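Local coordinates for protein aminopeptidase P; XAA-pro aminopeptidase (Streptococcus thermophilus, PDB 3IL0) that is the N-terminal domain of a probable metal-dependent aminopeptidase of the M24B family, which would remove the residue preceding a proline at the start of peptides, at residues L23-T26 and N30-Y33; L61-S66 and F70-S75; K84-D89 and A110-Y115; A103-L108 and Y115-Q120. All coordinates share one frame; numbering follows the deposited sequence.

Contact 1: residues L23-T26 and N30-Y33; sequences LLVT and NIYY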
loop_
_atom_site.group_PDB
_atom_site.type_symbol
_atom_site.label_atom_id
_atom_site.label_comp_id
_atom_site.label_asym_id
_atom_site.label_seq_id
_atom_site.Cartn_x
_atom_site.Cartn_y
_atom_site.Cartn_z
ATOM N N LEU A 23 0.784 2.326 -5.096
ATOM C CA LEU A 23 -0.402 1.543 -4.947
ATOM C C LEU A 23 -0.738 1.441 -3.481
ATOM O O LEU A 23 0.104 1.083 -2.637
ATOM C CB LEU A 23 -0.240 0.151 -5.539
ATOM C CG LEU A 23 -1.542 -0.662 -5.679
ATOM C CD1 LEU A 23 -2.546 -0.048 -6.705
ATOM C CD2 LEU A 23 -1.192 -2.079 -5.996
ATOM N N LEU A 24 -1.966 1.799 -3.170
ATOM C CA LEU A 24 -2.499 1.577 -1.881
ATOM C C LEU A 24 -3.044 0.122 -1.900
ATOM O O LEU A 24 -3.831 -0.231 -2.766
ATOM C CB LEU A 24 -3.610 2.589 -1.682
ATOM C CG LEU A 24 -4.442 2.455 -0.419
ATOM C CD1 LEU A 24 -3.593 3.023 0.700
ATOM C CD2 LEU A 24 -5.818 3.170 -0.504
ATOM N N VAL A 25 -2.647 -0.675 -0.912
ATOM C CA VAL A 25 -3.056 -2.062 -0.745
ATOM C C VAL A 25 -3.787 -2.207 0.598
ATOM O O VAL A 25 -3.207 -2.002 1.645
ATOM C CB VAL A 25 -1.816 -3.013 -0.783
ATOM C CG1 VAL A 25 -2.233 -4.438 -0.610
ATOM C CG2 VAL A 25 -1.028 -2.793 -2.092
ATOM N N THR A 26 -5.079 -2.492 0.517
ATOM C CA THR A 26 -5.971 -2.770 1.628
ATOM C C THR A 26 -6.387 -4.228 1.368
ATOM O O THR A 26 -6.251 -4.753 0.226
ATOM C CB THR A 26 -7.195 -1.847 1.550
ATOM O OG1 THR A 26 -7.673 -1.811 0.183
ATOM C CG2 THR A 26 -6.808 -0.423 1.891
ATOM N N ASN A 30 -4.080 -9.600 0.690
ATOM C CA ASN A 30 -3.043 -8.881 -0.036
ATOM C C ASN A 30 -1.911 -8.439 0.836
ATOM O O ASN A 30 -0.728 -8.529 0.441
ATOM C CB ASN A 30 -3.645 -7.685 -0.725
ATOM C CG ASN A 30 -4.479 -8.084 -1.873
ATOM O OD1 ASN A 30 -4.468 -9.231 -2.283
ATOM N ND2 ASN A 30 -5.178 -7.137 -2.436
ATOM N N ILE A 31 -2.264 -7.959 2.025
ATOM C CA ILE A 31 -1.240 -7.541 2.974
ATOM C C ILE A 31 -0.470 -8.775 3.392
ATOM O O ILE A 31 0.771 -8.769 3.396
ATOM C CB ILE A 31 -1.794 -6.681 4.158
ATOM C CG1 ILE A 31 -2.304 -5.325 3.594
ATOM C CG2 ILE A 31 -0.692 -6.505 5.213
ATOM C CD1 ILE A 31 -3.113 -4.412 4.560
ATOM N N TYR A 32 -1.192 -9.866 3.650
ATOM C CA TYR A 32 -0.506 -11.111 3.992
ATOM C C TYR A 32 0.471 -11.495 2.890
ATOM O O TYR A 32 1.621 -11.714 3.178
ATOM C CB TYR A 32 -1.461 -12.268 4.336
ATOM C CG TYR A 32 -0.708 -13.550 4.728
ATOM C CD1 TYR A 32 0.245 -13.534 5.760
ATOM C CD2 TYR A 32 -0.935 -14.779 4.058
ATOM C CE1 TYR A 32 0.959 -14.689 6.125
ATOM C CE2 TYR A 32 -0.221 -15.948 4.413
ATOM C CZ TYR A 32 0.724 -15.892 5.455
ATOM O OH TYR A 32 1.440 -17.014 5.846
ATOM N N TYR A 33 0.041 -11.520 1.640
ATOM C CA TYR A 33 0.941 -11.904 0.563
ATOM C C TYR A 33 2.283 -11.162 0.596
ATOM O O TYR A 33 3.340 -11.782 0.654
ATOM C CB TYR A 33 0.271 -11.743 -0.801
ATOM C CG TYR A 33 1.204 -12.106 -1.950
ATOM C CD1 TYR A 33 1.451 -13.451 -2.309
ATOM C CD2 TYR A 33 1.881 -11.106 -2.656
ATOM C CE1 TYR A 33 2.336 -13.764 -3.365
ATOM C CE2 TYR A 33 2.756 -11.408 -3.698
ATOM C CZ TYR A 33 2.980 -12.726 -4.040
ATOM O OH TYR A 33 3.846 -12.955 -5.074
HETATM O O HOH W 1 -5.592 -4.319 -2.130
#

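Contact 2: residues L61-S66 and F70-S75; sequences LIAKQS and FDIIES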
loop_
_atom_site.group_PDB
_atom_site.type_symbol
_atom_site.label_atom_id
_atom_site.label_comp_id
_atom_site.label_asym_id
_atom_site.label_seq_id
_atom_site.Cartn_x
_atom_site.Cartn_y
_atom_site.Cartn_z
ATOM N N LEU A 61 4.845 -3.816 17.556
ATOM C CA LEU A 61 5.911 -4.751 17.948
ATOM C C LEU A 61 5.788 -6.011 17.107
ATOM O O LEU A 61 6.720 -6.350 16.360
ATOM C CB LEU A 61 5.861 -5.094 19.457
ATOM C CG LEU A 61 6.107 -3.973 20.491
ATOM C CD1 LEU A 61 5.449 -4.292 21.876
ATOM C CD2 LEU A 61 7.604 -3.656 20.615
ATOM N N ILE A 62 4.638 -6.685 17.215
ATOM C CA ILE A 62 4.286 -7.790 16.300
ATOM C C ILE A 62 4.879 -7.528 14.909
ATOM O O ILE A 62 5.805 -8.234 14.459
ATOM C CB ILE A 62 2.746 -7.932 16.094
ATOM C CG1 ILE A 62 2.037 -8.381 17.371
ATOM C CG2 ILE A 62 2.454 -8.873 14.914
ATOM C CD1 ILE A 62 1.282 -7.273 18.079
ATOM N N ALA A 63 4.340 -6.486 14.260
ATOM C CA ALA A 63 4.700 -6.129 12.894
ATOM C C ALA A 63 6.174 -5.775 12.802
ATOM O O ALA A 63 6.853 -6.182 11.851
ATOM C CB ALA A 63 3.832 -4.969 12.398
ATOM N N LYS A 64 6.684 -5.044 13.796
ATOM C CA LYS A 64 8.081 -4.613 13.750
ATOM C C LYS A 64 8.993 -5.820 13.738
ATOM O O LYS A 64 10.072 -5.759 13.167
ATOM C CB LYS A 64 8.458 -3.647 14.881
ATOM C CG LYS A 64 9.658 -2.768 14.516
ATOM C CD LYS A 64 9.465 -1.300 14.884
ATOM C CE LYS A 64 10.363 -0.416 14.006
ATOM N NZ LYS A 64 10.379 1.044 14.378
ATOM N N GLN A 65 8.544 -6.929 14.325
ATOM C CA GLN A 65 9.342 -8.150 14.298
ATOM C C GLN A 65 9.046 -9.062 13.117
ATOM O O GLN A 65 9.976 -9.493 12.428
ATOM C CB GLN A 65 9.242 -8.891 15.626
ATOM C CG GLN A 65 10.352 -8.445 16.571
ATOM C CD GLN A 65 10.143 -8.889 17.980
ATOM O OE1 GLN A 65 9.013 -9.105 18.407
ATOM N NE2 GLN A 65 11.232 -9.030 18.726
ATOM N N SER A 66 7.775 -9.349 12.860
ATOM C CA SER A 66 7.431 -10.243 11.743
ATOM C C SER A 66 7.865 -9.702 10.357
ATOM O O SER A 66 8.531 -10.418 9.618
ATOM C CB SER A 66 5.933 -10.587 11.757
ATOM O OG SER A 66 5.157 -9.480 12.178
ATOM N N PHE A 70 9.987 -3.540 4.852
ATOM C CA PHE A 70 8.927 -2.568 5.008
ATOM C C PHE A 70 9.233 -1.643 6.131
ATOM O O PHE A 70 9.595 -2.032 7.242
ATOM C CB PHE A 70 7.599 -3.233 5.320
ATOM C CG PHE A 70 6.827 -3.588 4.107
ATOM C CD1 PHE A 70 5.671 -2.917 3.790
ATOM C CD2 PHE A 70 7.274 -4.578 3.254
ATOM C CE1 PHE A 70 4.964 -3.239 2.660
ATOM C CE2 PHE A 70 6.544 -4.909 2.100
ATOM C CZ PHE A 70 5.395 -4.233 1.814
ATOM N N ASP A 71 9.035 -0.392 5.821
ATOM C CA ASP A 71 9.258 0.635 6.735
ATOM C C ASP A 71 7.970 0.733 7.525
ATOM O O ASP A 71 6.955 1.103 6.967
ATOM C CB ASP A 71 9.558 1.856 5.909
ATOM C CG ASP A 71 9.873 2.980 6.730
ATOM O OD1 ASP A 71 9.091 3.183 7.675
ATOM O OD2 ASP A 71 10.903 3.624 6.457
ATOM N N ILE A 72 8.005 0.334 8.793
ATOM C CA ILE A 72 6.797 0.244 9.657
ATOM C C ILE A 72 6.464 1.631 10.222
ATOM O O ILE A 72 7.351 2.313 10.735
ATOM C CB ILE A 72 6.969 -0.733 10.875
ATOM C CG1 ILE A 72 7.805 -1.980 10.527
ATOM C CG2 ILE A 72 5.616 -1.125 11.473
ATOM C CD1 ILE A 72 7.298 -2.865 9.426
ATOM N N ILE A 73 5.200 2.051 10.119
ATOM C CA ILE A 73 4.763 3.370 10.566
ATOM C C ILE A 73 3.660 3.178 11.583
ATOM O O ILE A 73 2.597 2.605 11.303
ATOM C CB ILE A 73 4.238 4.284 9.407
ATOM C CG1 ILE A 73 5.182 4.295 8.198
ATOM C CG2 ILE A 73 4.032 5.693 9.900
ATOM C CD1 ILE A 73 6.571 4.837 8.449
ATOM N N GLU A 74 3.905 3.669 12.785
ATOM C CA GLU A 74 2.865 3.654 13.813
ATOM C C GLU A 74 1.885 4.730 13.425
ATOM O O GLU A 74 2.274 5.869 13.196
ATOM C CB GLU A 74 3.450 3.894 15.214
ATOM C CG GLU A 74 2.504 3.434 16.361
ATOM C CD GLU A 74 3.198 3.297 17.741
ATOM O OE1 GLU A 74 4.456 3.389 17.816
ATOM O OE2 GLU A 74 2.471 3.087 18.744
ATOM N N SER A 75 0.621 4.366 13.288
ATOM C CA SER A 75 -0.358 5.319 12.788
ATOM C C SER A 75 -1.774 4.899 13.138
ATOM O O SER A 75 -2.123 3.738 13.049
ATOM C CB SER A 75 -0.216 5.455 11.258
ATOM O OG SER A 75 -1.365 6.075 10.686
#

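Contact 3: residues K84-D89 and A110-Y115; sequences KFVEVD and AIFEGY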
loop_
_atom_site.group_PDB
_atom_site.type_symbol
_atom_site.label_atom_id
_atom_site.label_comp_id
_atom_site.label_asym_id
_atom_site.label_seq_id
_atom_site.Cartn_x
_atom_site.Cartn_y
_atom_site.Cartn_z
ATOM N N LYS A 84 1.484 12.635 3.634
ATOM C CA LYS A 84 2.798 13.239 3.818
ATOM C C LYS A 84 3.848 12.694 2.841
ATOM O O LYS A 84 4.624 13.441 2.269
ATOM C CB LYS A 84 3.337 12.932 5.203
ATOM C CG LYS A 84 2.681 13.597 6.311
ATOM C CD LYS A 84 3.471 13.277 7.564
ATOM C CE LYS A 84 3.076 11.997 8.191
ATOM N NZ LYS A 84 1.889 12.301 9.100
ATOM N N PHE A 85 3.900 11.377 2.713
ATOM C CA PHE A 85 4.814 10.734 1.820
ATOM C C PHE A 85 4.634 11.179 0.398
ATOM O O PHE A 85 5.613 11.489 -0.310
ATOM C CB PHE A 85 4.722 9.201 1.962
ATOM C CG PHE A 85 5.369 8.706 3.250
ATOM C CD1 PHE A 85 6.733 8.379 3.290
ATOM C CD2 PHE A 85 4.653 8.706 4.440
ATOM C CE1 PHE A 85 7.352 8.034 4.507
ATOM C CE2 PHE A 85 5.264 8.309 5.643
ATOM C CZ PHE A 85 6.612 7.979 5.677
ATOM N N VAL A 86 3.391 11.189 -0.039
ATOM C CA VAL A 86 3.073 11.548 -1.416
ATOM C C VAL A 86 3.559 12.972 -1.769
ATOM O O VAL A 86 4.111 13.213 -2.829
ATOM C CB VAL A 86 1.533 11.399 -1.670
ATOM C CG1 VAL A 86 1.104 12.200 -2.855
ATOM C CG2 VAL A 86 1.177 9.852 -1.858
ATOM N N GLU A 87 3.300 13.895 -0.878
ATOM C CA GLU A 87 3.858 15.210 -0.935
ATOM C C GLU A 87 5.349 15.310 -0.860
ATOM O O GLU A 87 5.951 15.932 -1.726
ATOM C CB GLU A 87 3.363 16.001 0.226
ATOM C CG GLU A 87 2.140 16.647 -0.136
ATOM C CD GLU A 87 1.744 17.660 0.873
ATOM O OE1 GLU A 87 0.774 17.322 1.615
ATOM O OE2 GLU A 87 2.401 18.771 0.881
ATOM N N VAL A 88 5.950 14.710 0.163
ATOM C CA VAL A 88 7.386 14.816 0.268
ATOM C C VAL A 88 8.030 14.260 -1.010
ATOM O O VAL A 88 8.894 14.937 -1.609
ATOM C CB VAL A 88 7.951 14.246 1.584
ATOM C CG1 VAL A 88 9.467 14.197 1.536
ATOM C CG2 VAL A 88 7.474 15.143 2.776
ATOM N N ASP A 89 7.597 13.081 -1.438
ATOM C CA ASP A 89 8.138 12.414 -2.634
ATOM C C ASP A 89 7.580 12.948 -3.944
ATOM O O ASP A 89 8.022 12.584 -5.006
ATOM C CB ASP A 89 7.949 10.936 -2.551
ATOM C CG ASP A 89 8.739 10.299 -1.388
ATOM O OD1 ASP A 89 9.586 10.990 -0.720
ATOM O OD2 ASP A 89 8.500 9.095 -1.115
ATOM N N ALA A 110 -11.202 12.876 -1.176
ATOM C CA ALA A 110 -11.029 14.002 -0.267
ATOM C C ALA A 110 -9.552 14.041 0.214
ATOM O O ALA A 110 -8.830 15.041 0.034
ATOM C CB ALA A 110 -12.039 13.920 0.896
ATOM N N ILE A 111 -9.045 12.937 0.737
ATOM C CA ILE A 111 -7.728 12.957 1.288
ATOM C C ILE A 111 -6.665 13.261 0.271
ATOM O O ILE A 111 -5.650 13.865 0.607
ATOM C CB ILE A 111 -7.446 11.656 1.935
ATOM C CG1 ILE A 111 -8.344 11.560 3.176
ATOM C CG2 ILE A 111 -5.979 11.562 2.274
ATOM C CD1 ILE A 111 -8.239 10.321 3.951
ATOM N N PHE A 112 -6.853 12.809 -0.959
ATOM C CA PHE A 112 -5.845 12.925 -1.973
ATOM C C PHE A 112 -6.251 13.929 -3.014
ATOM O O PHE A 112 -5.793 13.906 -4.126
ATOM C CB PHE A 112 -5.496 11.570 -2.609
ATOM C CG PHE A 112 -4.836 10.593 -1.663
ATOM C CD1 PHE A 112 -3.458 10.615 -1.461
ATOM C CD2 PHE A 112 -5.573 9.663 -0.987
ATOM C CE1 PHE A 112 -2.852 9.729 -0.568
ATOM C CE2 PHE A 112 -4.994 8.801 -0.121
ATOM C CZ PHE A 112 -3.622 8.831 0.100
ATOM N N GLU A 113 -7.042 14.896 -2.631
ATOM C CA GLU A 113 -7.486 15.927 -3.583
ATOM C C GLU A 113 -6.255 16.565 -4.220
ATOM O O GLU A 113 -5.293 16.858 -3.538
ATOM C CB GLU A 113 -8.308 16.971 -2.834
ATOM C CG GLU A 113 -9.445 17.530 -3.610
ATOM C CD GLU A 113 -10.333 18.438 -2.750
ATOM O OE1 GLU A 113 -11.552 18.104 -2.544
ATOM O OE2 GLU A 113 -9.800 19.484 -2.272
ATOM N N GLY A 114 -6.250 16.715 -5.531
ATOM C CA GLY A 114 -5.098 17.263 -6.240
ATOM C C GLY A 114 -4.142 16.258 -6.834
ATOM O O GLY A 114 -3.226 16.652 -7.572
ATOM N N TYR A 115 -4.302 14.974 -6.488
ATOM C CA TYR A 115 -3.542 13.895 -7.095
ATOM C C TYR A 115 -4.434 13.060 -8.014
ATOM O O TYR A 115 -5.613 13.154 -7.969
ATOM C CB TYR A 115 -2.940 12.993 -6.001
ATOM C CG TYR A 115 -2.148 13.761 -5.007
ATOM C CD1 TYR A 115 -0.825 14.034 -5.246
ATOM C CD2 TYR A 115 -2.741 14.288 -3.848
ATOM C CE1 TYR A 115 -0.084 14.777 -4.358
ATOM C CE2 TYR A 115 -2.000 15.064 -2.967
ATOM C CZ TYR A 115 -0.666 15.287 -3.235
ATOM O OH TYR A 115 0.153 16.018 -2.386
#

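Contact 4: residues A103-L108 and Y115-Q120; sequences AYYQAL and YTLSPQ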
loop_
_atom_site.group_PDB
_atom_site.type_symbol
_atom_site.label_atom_id
_atom_site.label_comp_id
_atom_site.label_asym_id
_atom_site.label_seq_id
_atom_site.Cartn_x
_atom_site.Cartn_y
_atom_site.Cartn_z
ATOM N N ALA A 103 -18.060 4.565 -1.483
ATOM C CA ALA A 103 -17.867 5.415 -0.290
ATOM C C ALA A 103 -16.368 5.540 0.084
ATOM O O ALA A 103 -15.837 6.628 0.286
ATOM C CB ALA A 103 -18.671 4.846 0.873
ATOM N N TYR A 104 -15.658 4.422 0.089
ATOM C CA TYR A 104 -14.235 4.472 0.385
ATOM C C TYR A 104 -13.497 5.285 -0.667
ATOM O O TYR A 104 -12.639 6.087 -0.367
ATOM C CB TYR A 104 -13.686 3.039 0.486
ATOM C CG TYR A 104 -12.235 2.987 0.851
ATOM C CD1 TYR A 104 -11.855 3.030 2.177
ATOM C CD2 TYR A 104 -11.247 2.928 -0.119
ATOM C CE1 TYR A 104 -10.504 3.029 2.555
ATOM C CE2 TYR A 104 -9.871 2.902 0.234
ATOM C CZ TYR A 104 -9.521 2.932 1.581
ATOM O OH TYR A 104 -8.220 2.940 1.981
ATOM N N TYR A 105 -13.799 5.083 -1.937
ATOM C CA TYR A 105 -13.208 5.972 -2.967
ATOM C C TYR A 105 -13.510 7.437 -2.685
ATOM O O TYR A 105 -12.664 8.246 -2.893
ATOM C CB TYR A 105 -13.757 5.629 -4.322
ATOM C CG TYR A 105 -13.464 6.623 -5.374
ATOM C CD1 TYR A 105 -12.226 6.681 -5.920
ATOM C CD2 TYR A 105 -14.454 7.461 -5.886
ATOM C CE1 TYR A 105 -11.924 7.545 -6.915
ATOM C CE2 TYR A 105 -14.156 8.365 -6.891
ATOM C CZ TYR A 105 -12.886 8.392 -7.393
ATOM O OH TYR A 105 -12.481 9.244 -8.378
ATOM N N GLN A 106 -14.704 7.780 -2.216
ATOM C CA GLN A 106 -15.018 9.189 -1.884
ATOM C C GLN A 106 -14.096 9.677 -0.795
ATOM O O GLN A 106 -13.606 10.762 -0.927
ATOM C CB GLN A 106 -16.465 9.457 -1.476
ATOM C CG GLN A 106 -17.435 9.235 -2.597
ATOM C CD GLN A 106 -18.881 9.606 -2.274
ATOM O OE1 GLN A 106 -19.575 8.908 -1.522
ATOM N NE2 GLN A 106 -19.363 10.672 -2.915
ATOM N N ALA A 107 -13.813 8.877 0.235
ATOM C CA ALA A 107 -12.760 9.273 1.231
ATOM C C ALA A 107 -11.389 9.512 0.608
ATOM O O ALA A 107 -10.768 10.494 0.922
ATOM C CB ALA A 107 -12.653 8.283 2.334
ATOM N N LEU A 108 -10.949 8.669 -0.328
ATOM C CA LEU A 108 -9.684 8.905 -1.043
ATOM C C LEU A 108 -9.685 10.168 -1.869
ATOM O O LEU A 108 -8.616 10.845 -2.017
ATOM C CB LEU A 108 -9.305 7.747 -2.009
ATOM C CG LEU A 108 -8.998 6.320 -1.453
ATOM C CD1 LEU A 108 -8.908 5.246 -2.578
ATOM C CD2 LEU A 108 -7.747 6.257 -0.586
ATOM N N TYR A 115 -4.302 14.974 -6.488
ATOM C CA TYR A 115 -3.542 13.895 -7.095
ATOM C C TYR A 115 -4.434 13.060 -8.014
ATOM O O TYR A 115 -5.613 13.154 -7.969
ATOM C CB TYR A 115 -2.940 12.993 -6.001
ATOM C CG TYR A 115 -2.148 13.761 -5.007
ATOM C CD1 TYR A 115 -0.825 14.034 -5.246
ATOM C CD2 TYR A 115 -2.741 14.288 -3.848
ATOM C CE1 TYR A 115 -0.084 14.777 -4.358
ATOM C CE2 TYR A 115 -2.000 15.064 -2.967
ATOM C CZ TYR A 115 -0.666 15.287 -3.235
ATOM O OH TYR A 115 0.153 16.018 -2.386
ATOM N N THR A 116 -3.848 12.213 -8.839
ATOM C CA THR A 116 -4.612 11.401 -9.762
ATOM C C THR A 116 -4.767 10.045 -9.072
ATOM O O THR A 116 -3.764 9.398 -8.747
ATOM C CB THR A 116 -3.811 11.263 -11.100
ATOM O OG1 THR A 116 -3.587 12.572 -11.652
ATOM C CG2 THR A 116 -4.529 10.408 -12.129
ATOM N N LEU A 117 -6.002 9.651 -8.799
ATOM C CA LEU A 117 -6.339 8.309 -8.331
ATOM C C LEU A 117 -6.618 7.422 -9.537
ATOM O O LEU A 117 -7.401 7.767 -10.435
ATOM C CB LEU A 117 -7.553 8.348 -7.390
ATOM C CG LEU A 117 -7.324 9.084 -6.056
ATOM C CD1 LEU A 117 -8.637 9.204 -5.268
ATOM C CD2 LEU A 117 -6.335 8.381 -5.241
ATOM N N SER A 118 -5.985 6.267 -9.561
ATOM C CA SER A 118 -6.031 5.397 -10.733
ATOM C C SER A 118 -6.576 4.003 -10.343
ATOM O O SER A 118 -5.912 3.244 -9.667
ATOM C CB SER A 118 -4.615 5.263 -11.287
ATOM O OG SER A 118 -4.495 4.062 -12.031
ATOM N N PRO A 119 -7.802 3.696 -10.741
ATOM C CA PRO A 119 -8.344 2.415 -10.325
ATOM C C PRO A 119 -7.639 1.258 -11.018
ATOM O O PRO A 119 -7.372 1.326 -12.208
ATOM C CB PRO A 119 -9.799 2.502 -10.752
ATOM C CG PRO A 119 -9.787 3.517 -11.832
ATOM C CD PRO A 119 -8.790 4.521 -11.411
ATOM N N GLN A 120 -7.385 0.195 -10.292
ATOM C CA GLN A 120 -6.671 -0.975 -10.821
ATOM C C GLN A 120 -7.549 -2.222 -10.805
ATOM O O GLN A 120 -8.282 -2.448 -9.865
ATOM C CB GLN A 120 -5.394 -1.191 -9.964
ATOM C CG GLN A 120 -4.413 -0.024 -10.019
ATOM C CD GLN A 120 -3.831 0.098 -11.399
ATOM O OE1 GLN A 120 -3.973 1.116 -12.089
ATOM N NE2 GLN A 120 -3.235 -0.969 -11.842
#

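Contact 1: residues L23-T26 and N30-Y33
Val25, on strand 22-25, and Asn30, on helix 28-35, meet across a short connection. The valine branch CG1 presses on the methylene of the asparagine, 3.5 Å from Val25 CG1 to Asn30 CB. With CG1 anti to the backbone N (chi1 180°), Val25 holds this methyl out to the helix, while CG2 stands beside the backbone N. Ile31, the next residue of the helix, brings its far end to the strand: Ile31 CD1 lies 3.8 Å from Val25 O. Farther back on the same side chain, Val25 CG1 and Ile31 CG1 are 4.3 Å apart. The short link joins the first strand of the mixed sheet of this creatinase/prolidase N-terminal domain to helix 28-35, and Phe11 of helix 7-18 and Val44 of strand 42-47 also touch Val25. Polar linkage is left to a water. Thr26 O accepts from it at 2.5 Å, and the same water accepts from Asn30 ND2 at 2.9 Å, whereas the direct separation of Thr26 O and Asn30 ND2 is 3.7 Å. The amide is thus tied to the carbonyl of Thr26 by a bridge instead of a direct bond. Asn30 also packs on Met124 of helix 123-128.

Contact 2: residues L61-S66 and F70-S75
Ile72 faces helix 60-66 from strand 71-74 and supplies the strand's whole share of the touching surface, so the apolar contacts all converge on one side chain. Its two branches divide the work. CG2, anti to the backbone N, meets the methyl of Ala63, with Ala63 CB 4.3 Å from Ile72 CG2. CG1 instead approaches the backbone of Lys64, where Ile72 CG1 comes within 4.2 Å of Lys64 CA; the aliphatic start of the lysine adds a looser touch, 4.5 Å between Lys64 CG and Ile72 CG1. The terminal methyl then reaches the helix backbone, Ile72 CD1 being 4.1 Å from Ala63 O. All of these are distances of loose van der Waals contact.

The polar bonds of Ser66 lie inside the helix. Ser66 folds its hydroxyl back onto the preceding turn, and Ser66 OG donates to Ile62 O at 2.7 Å from above the carbonyl plane, 53° out of it. Ile62 O also receives Ser66 N, so two donors from one residue grip it.

Helix 60-66 is the connection of a beta-alpha-beta unit between strands 51-55 and 71-74, which pair in parallel; Phe53 of the former touches Ala63, and strand 71-74 forms one outer edge of the sheet.

Contact 3: residues K84-D89 and A110-Y115
Val86 lays its CG1 methyl over one face of the Tyr115 ring, off-centre toward the rim, in a CH-pi contact 3.6 Å from Val86 CG1 to the ring centroid and 29° off the normal. It joins the last turns of helix 78-88 to the type II beta turn, Phe112 to Tyr115, that follows helix 102-111 and leads into strand 116-120 of this creatinase/prolidase N-terminal domain. The nearest ring atom is Tyr115 CE1, 3.2 Å from Val86 CG1, which makes the packing tight.

The two methyls of Val86 serve two different rings. With CG1 anti to the backbone N (chi1 159°), the valine offers that branch to Tyr115 while CG2 meets Phe112, and Val86 CG2 stands 4.2 Å from Phe112 CE1 at the edge of that ring, near its plane. Phe112 is itself well surrounded, with Ile111 CG2 over one of its faces and Ile82, Val83 and Ile94 against its side chain. Phe112 has already left helical angles, and Gly114, whose positive phi suits the turn, lets the chain swing round so that Tyr115 points back at helix 78-88. The turn is closed by a bond from Tyr115 N to Phe112 O, 3.0 Å long.

Further along the tyrosine, the hydroxyl end reaches the exposed Glu87. The two side chains cross at about a right angle, and the contact is made by the aliphatic part of the glutamate: Glu87 CG lies at the ring's edge, near its plane, 3.1 Å from Tyr115 OH.

Contact 4: residues A103-L108 and Y115-Q120
This is an apolar contact between a helix and a strand, made where helix 102-111 lies against strand 116-120, an outermost strand of the mixed sheet. Leu117 carries it from the strand. Its side chain points at the helix, and a single methyl, CD1, meets both of the helical residues involved.

Leu108 provides the closer touch. The leucine methyl presses on the base of its side chain, with Leu117 CD1 3.6 Å from Leu108 CB, and it is equally near the helix backbone, 3.6 Å from Leu117 CD1 to Leu108 O. The methyl therefore sits against the root of Leu108, and the Leu108 side chain also touches Leu24, Leu79 and Phe96. Leu117 CG stands anti to its own carbonyl carbon (chi1 -66°), beside the backbone N, and the extended chi2 of 174° carries CD1 outward to the helix.

Tyr105, one turn earlier, approaches the same methyl with its ring. Tyr105 CE1 is 4.0 Å from Leu117 CD1, and the methyl meets the ring obliquely. The ring is delivered by a chi1 of 168°, CG anti to the backbone N, which brings the end of the side chain closer to the strand than its base.

Phe96 of the adjacent strand 93-97 also touches Leu117, and strand 116-120 pairs with that strand through backbone bonds such as those of Ser118 with Ile94 and Phe96. Two parallel neighbouring strands linked by a helix packed on the sheet are what defines a beta-alpha-beta crossover, here strand 93-97, helix 102-111 and strand 116-120.

Contacts 1, 2 and 4 each set a helix against a strand of the same sheet, but at different depths. Contact 1 uses an inner strand, its centre about 6 Å from that of the chain, and alone brings in a bridging water. The centres of contacts 2, 3 and 4 lie farther out, at about 14, 14 and 13 Å. Contacts 2 and 4, at the two outer strands on opposite sides of the chain centre, each rest on one aliphatic residue within a beta-alpha-beta unit. Contact 3 instead packs aliphatic groups of a helix on the rings of a turn. It shares Tyr115 and helix 102-111 with contact 4. Leu24 packs on Tyr104 and Leu108, linking contacts 1 and 4, whereas Ile73 and Phe85 link contacts 2 and 3.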